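Local atomic coordinates of glycerate dehydrogenase related protein (Thermoplasma acidophilum, PDB entry 3GVX), a protein that probably uses NAD(P)H to reduce 2-keto acids such as glyoxylate or hydroxypyruvate, as a member of the D-isomer specific 2-hydroxyacid dehydrogenase family. Residues H96-L101 and S115-L120; N202-N207 and W230-V235. One frame throughout, in Å; residues are numbered along the deposited sequence.

Contact 1: H96-L101 and S115-L120; sequences HAKNIL and SPTTLL. With K (potassium ion), chain C.
The flat peptide groups of A97 and T118 take the main bonds of this contact, each from a donor tilted out of the carbonyl plane. T118 N gives a nearly straight bond to A97 O at 2.8 Å, approaching 28° from that plane. K98 NZ reaches T118 O, also at 2.8 Å, with a similar tilt. The amide of N99 turns its OD1 toward P116 O. Both atoms are acceptors, so no bond forms. Water 2 bonds N99 OD1 and S115 O, both weakly.

K98 leaves the backbone pointing away from 115-120. A bend at chi2 (-58°) brings CD back to 3.6 Å from T118 O, and the chain then runs on extended to NZ. The methyl CG2 of T117 packs on K98 CA at 3.6 Å. A97 CB sits 4.0 Å from T118 CB. T117 OG1 binds the potassium ion at 2.7 Å. H88 ND1 and V256 O of the second subunit and water 1 are its other ligands, and water 1 also accepts a bond from K98 NZ. K98 NZ also forms a salt bridge with E87 OE1 of the second subunit. An alanine here would probably leave T118 O without this donor and E87 of that subunit without its salt-bridge mate.

N99 is the C-prime residue of a Schellman motif that ends helix 79-97. Through T118 N and A97 O the loop 115-120 bonds to the end of that helix, at the subunit interface. Two positive charges, K98 NZ and the potassium ion, lie 4.5 Å apart, and the carboxylate of E87 probably offsets part of their repulsion.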
# COMPACT_ATOMS: atom_id res chain seq x y z
N HIS B 96 1.71 -1.48 -11.41
CA HIS B 96 2.55 -0.88 -12.44
C HIS B 96 3.97 -0.61 -11.96
O HIS B 96 4.93 -0.93 -12.64
CB HIS B 96 1.92 0.42 -12.95
CG HIS B 96 2.78 1.18 -13.91
ND1 HIS B 96 3.36 0.59 -15.01
CD2 HIS B 96 3.20 2.47 -13.90
CE1 HIS B 96 4.10 1.48 -15.64
NE2 HIS B 96 4.02 2.63 -14.99
N ALA B 97 4.11 -0.03 -10.77
CA ALA B 97 5.42 0.27 -10.23
C ALA B 97 6.33 -0.94 -10.11
O ALA B 97 7.51 -0.85 -10.39
CB ALA B 97 5.31 0.99 -8.89
N LYS B 98 5.79 -2.09 -9.72
CA LYS B 98 6.60 -3.31 -9.57
C LYS B 98 6.53 -4.25 -10.77
O LYS B 98 6.96 -5.40 -10.70
CB LYS B 98 6.18 -4.07 -8.29
CG LYS B 98 6.02 -3.17 -7.08
CD LYS B 98 7.30 -2.40 -6.77
CE LYS B 98 7.11 -1.46 -5.59
NZ LYS B 98 8.35 -0.72 -5.22
N ASN B 99 5.97 -3.74 -11.86
CA ASN B 99 5.84 -4.52 -13.08
C ASN B 99 5.29 -5.89 -12.73
O ASN B 99 5.79 -6.92 -13.19
CB ASN B 99 7.19 -4.66 -13.77
CG ASN B 99 7.76 -3.32 -14.19
OD1 ASN B 99 8.97 -3.08 -14.07
ND2 ASN B 99 6.90 -2.43 -14.68
N ILE B 100 4.26 -5.91 -11.91
CA ILE B 100 3.66 -7.15 -11.46
C ILE B 100 3.14 -8.06 -12.58
O ILE B 100 3.47 -9.24 -12.60
CB ILE B 100 2.52 -6.87 -10.44
CG1 ILE B 100 3.10 -6.25 -9.17
CG2 ILE B 100 1.74 -8.15 -10.15
CD1 ILE B 100 4.07 -7.15 -8.40
N LEU B 101 2.35 -7.53 -13.50
CA LEU B 101 1.79 -8.36 -14.59
C LEU B 101 2.82 -8.97 -15.53
O LEU B 101 2.78 -10.16 -15.84
CB LEU B 101 0.80 -7.54 -15.42
CG LEU B 101 -0.57 -7.07 -14.90
CD1 LEU B 101 -0.47 -6.50 -13.49
CD2 LEU B 101 -1.10 -6.05 -15.92
N SER B 115 14.51 -7.31 -13.65
CA SER B 115 14.42 -5.98 -14.18
C SER B 115 14.08 -5.07 -13.01
O SER B 115 13.47 -5.49 -12.04
CB SER B 115 13.32 -5.93 -15.24
OG SER B 115 13.32 -4.68 -15.86
N PRO B 116 14.51 -3.82 -13.09
CA PRO B 116 14.23 -2.87 -12.02
C PRO B 116 12.78 -2.44 -11.91
O PRO B 116 12.01 -2.51 -12.88
CB PRO B 116 15.18 -1.70 -12.34
CG PRO B 116 15.37 -1.82 -13.82
CD PRO B 116 15.52 -3.30 -14.01
N THR B 117 12.42 -2.04 -10.70
CA THR B 117 11.08 -1.59 -10.42
C THR B 117 11.14 -0.18 -9.94
O THR B 117 12.21 0.36 -9.66
CB THR B 117 10.40 -2.47 -9.35
OG1 THR B 117 11.23 -2.53 -8.20
CG2 THR B 117 10.14 -3.87 -9.88
N THR B 118 9.96 0.42 -9.87
CA THR B 118 9.82 1.77 -9.43
C THR B 118 9.40 1.74 -7.97
O THR B 118 8.61 0.92 -7.53
CB THR B 118 8.78 2.52 -10.25
OG1 THR B 118 9.24 2.62 -11.60
CG2 THR B 118 8.54 3.90 -9.69
N LEU B 119 9.94 2.66 -7.23
CA LEU B 119 9.66 2.78 -5.83
C LEU B 119 8.81 3.99 -5.56
O LEU B 119 8.99 5.02 -6.19
CB LEU B 119 10.96 2.96 -5.14
CG LEU B 119 11.57 2.13 -4.06
CD1 LEU B 119 12.23 0.79 -4.49
CD2 LEU B 119 12.59 3.13 -3.60
N LEU B 120 7.94 3.88 -4.57
CA LEU B 120 7.10 5.00 -4.22
C LEU B 120 7.81 5.91 -3.25
O LEU B 120 7.71 7.13 -3.32
CB LEU B 120 5.80 4.51 -3.61
CG LEU B 120 5.03 3.62 -4.58
CD1 LEU B 120 3.76 3.14 -3.91
CD2 LEU B 120 4.76 4.41 -5.87
K K C . 10.44 -4.51 -6.49
O HOH W 1 10.02 -2.70 -4.56
O HOH W 2 10.73 -5.71 -13.05

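Contact 2: N202-N207 and W230-V235; sequences NLTIVN and WYLSDV
N207 and Y231 both set CG anti to the backbone N (chi1 -164° and -179°), and the two side chains meet over the same face of the sheet. N207 ND2 donates to Y231 OH at 2.8 Å. The phenol oxygen lies a little out of the amide plane, and the amide and ring planes stand 70° apart. I205 CG2 meets the edge of the ring, 3.9 Å from Y231 CD1. S233 OG also sits on this face, pressed to 3.1 Å from N207 CB. It donates to V235 O and so ties down the turn after the strand. V235 CG2 packs against N207 OD1, which accepts a bond from A209 N.

T204 and L232 meet on the other face, with T204 CG2 3.5 Å from L232 CD1. V206 lies on this side too.

The backbones form a parallel ladder. I205 bonds to W230 O and L232 N, and N207 to L232 O and D234 N. The bond from L232 N to I205 O is short, 2.6 Å. W230 N to L203 O is the longest, at 3.2 Å. V206 CA adds a CH...O contact to L232 O.

These strands belong to a beta-alpha-beta unit, joined through helix 216-225, in the parallel sheet of a Rossmann-type NAD-binding domain. Strand 204-207 is flanked by strand 176-179, and 230-233 by 250-252. Helix 79-97 packs on the T204 and L232 face through H96 and L92. Beyond the strand, the carboxylate of D234 accepts bonds from S253, V256 and A257.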
# COMPACT_ATOMS: atom_id res chain seq x y z
N ASN B 202 7.82 9.54 -17.29
CA ASN B 202 7.37 8.34 -16.57
C ASN B 202 6.20 8.54 -15.62
O ASN B 202 6.00 7.74 -14.70
CB ASN B 202 8.53 7.72 -15.80
CG ASN B 202 9.64 7.27 -16.71
OD1 ASN B 202 9.40 6.68 -17.76
ND2 ASN B 202 10.86 7.55 -16.31
N LEU B 203 5.43 9.59 -15.86
CA LEU B 203 4.29 9.89 -15.02
C LEU B 203 3.29 8.75 -15.09
O LEU B 203 3.09 8.15 -16.14
CB LEU B 203 3.61 11.17 -15.49
CG LEU B 203 2.23 11.36 -14.86
CD1 LEU B 203 2.37 11.77 -13.37
CD2 LEU B 203 1.46 12.41 -15.66
N THR B 204 2.70 8.44 -13.94
CA THR B 204 1.68 7.41 -13.85
C THR B 204 0.42 8.11 -13.38
O THR B 204 0.41 8.82 -12.38
CB THR B 204 2.05 6.32 -12.84
OG1 THR B 204 3.27 5.70 -13.25
CG2 THR B 204 0.95 5.26 -12.78
N ILE B 205 -0.64 7.92 -14.14
CA ILE B 205 -1.90 8.54 -13.81
C ILE B 205 -2.88 7.50 -13.34
O ILE B 205 -3.04 6.45 -13.95
CB ILE B 205 -2.45 9.30 -15.01
CG1 ILE B 205 -1.38 10.28 -15.49
CG2 ILE B 205 -3.77 9.97 -14.63
CD1 ILE B 205 -1.86 11.38 -16.40
N VAL B 206 -3.53 7.80 -12.22
CA VAL B 206 -4.51 6.89 -11.67
C VAL B 206 -5.85 7.60 -11.60
O VAL B 206 -5.98 8.68 -11.02
CB VAL B 206 -4.10 6.44 -10.26
CG1 VAL B 206 -4.91 5.23 -9.86
CG2 VAL B 206 -2.59 6.17 -10.22
N ASN B 207 -6.86 6.99 -12.20
CA ASN B 207 -8.18 7.57 -12.21
C ASN B 207 -9.20 6.78 -11.40
O ASN B 207 -9.56 5.67 -11.77
CB ASN B 207 -8.69 7.70 -13.64
CG ASN B 207 -9.87 8.64 -13.75
OD1 ASN B 207 -10.58 8.88 -12.77
ND2 ASN B 207 -10.08 9.19 -14.94
N TRP B 230 1.73 6.13 -18.17
CA TRP B 230 0.74 5.09 -18.02
C TRP B 230 -0.53 5.67 -17.47
O TRP B 230 -0.53 6.68 -16.78
CB TRP B 230 1.25 3.96 -17.11
CG TRP B 230 2.11 3.01 -17.84
CD1 TRP B 230 3.28 3.30 -18.48
CD2 TRP B 230 1.87 1.61 -18.05
NE1 TRP B 230 3.79 2.17 -19.07
CE2 TRP B 230 2.95 1.12 -18.82
CE3 TRP B 230 0.86 0.72 -17.66
CZ2 TRP B 230 3.04 -0.22 -19.21
CZ3 TRP B 230 0.96 -0.62 -18.04
CH2 TRP B 230 2.05 -1.07 -18.81
N TYR B 231 -1.62 5.00 -17.79
CA TYR B 231 -2.91 5.43 -17.33
C TYR B 231 -3.57 4.25 -16.67
O TYR B 231 -3.90 3.27 -17.32
CB TYR B 231 -3.75 5.92 -18.51
CG TYR B 231 -5.12 6.43 -18.13
CD1 TYR B 231 -5.26 7.49 -17.24
CD2 TYR B 231 -6.27 5.87 -18.67
CE1 TYR B 231 -6.52 7.97 -16.88
CE2 TYR B 231 -7.54 6.35 -18.33
CZ TYR B 231 -7.66 7.40 -17.44
OH TYR B 231 -8.90 7.89 -17.13
N LEU B 232 -3.75 4.34 -15.36
CA LEU B 232 -4.39 3.26 -14.62
C LEU B 232 -5.75 3.76 -14.21
O LEU B 232 -5.87 4.77 -13.52
CB LEU B 232 -3.56 2.90 -13.39
CG LEU B 232 -2.06 2.88 -13.67
CD1 LEU B 232 -1.36 2.62 -12.36
CD2 LEU B 232 -1.70 1.84 -14.75
N SER B 233 -6.79 3.06 -14.63
CA SER B 233 -8.11 3.53 -14.28
C SER B 233 -9.10 2.48 -13.86
O SER B 233 -9.10 1.34 -14.33
CB SER B 233 -8.67 4.36 -15.44
OG SER B 233 -9.78 5.11 -15.01
N ASP B 234 -9.97 2.90 -12.96
CA ASP B 234 -11.01 2.03 -12.48
C ASP B 234 -12.31 2.43 -13.17
O ASP B 234 -13.34 1.83 -12.93
CB ASP B 234 -11.15 2.14 -10.97
CG ASP B 234 -12.23 1.25 -10.43
OD1 ASP B 234 -12.22 0.03 -10.72
OD2 ASP B 234 -13.10 1.78 -9.71
N VAL B 235 -12.24 3.45 -14.02
CA VAL B 235 -13.42 3.92 -14.74
C VAL B 235 -13.14 4.20 -16.20
O VAL B 235 -12.15 4.84 -16.56
CB VAL B 235 -13.98 5.21 -14.12
CG1 VAL B 235 -14.32 4.98 -12.65
CG2 VAL B 235 -12.98 6.34 -14.31

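How the contacts relate
Contact 1 closes before contact 2 opens along the chain, and their centres lie 14 Å apart. Helix 79-97 ends in contact 1, while its side packs on the strands of contact 2. H96 makes the direct link: its ring stacks on W230, with CE1 3.3 Å from W230 CD2, and also touches T204 and L232. Contact 1 faces the second subunit, whereas contact 2 is buried within the parallel sheet. In the second subunit V256 binds the potassium ion at T117. In this chain D234 OD1 accepts a bond from V256 N, and the D234 side chain lies about 6 Å from another potassium ion. Helix 79-97 thus links the NAD-binding domain's sheet to the subunit interface.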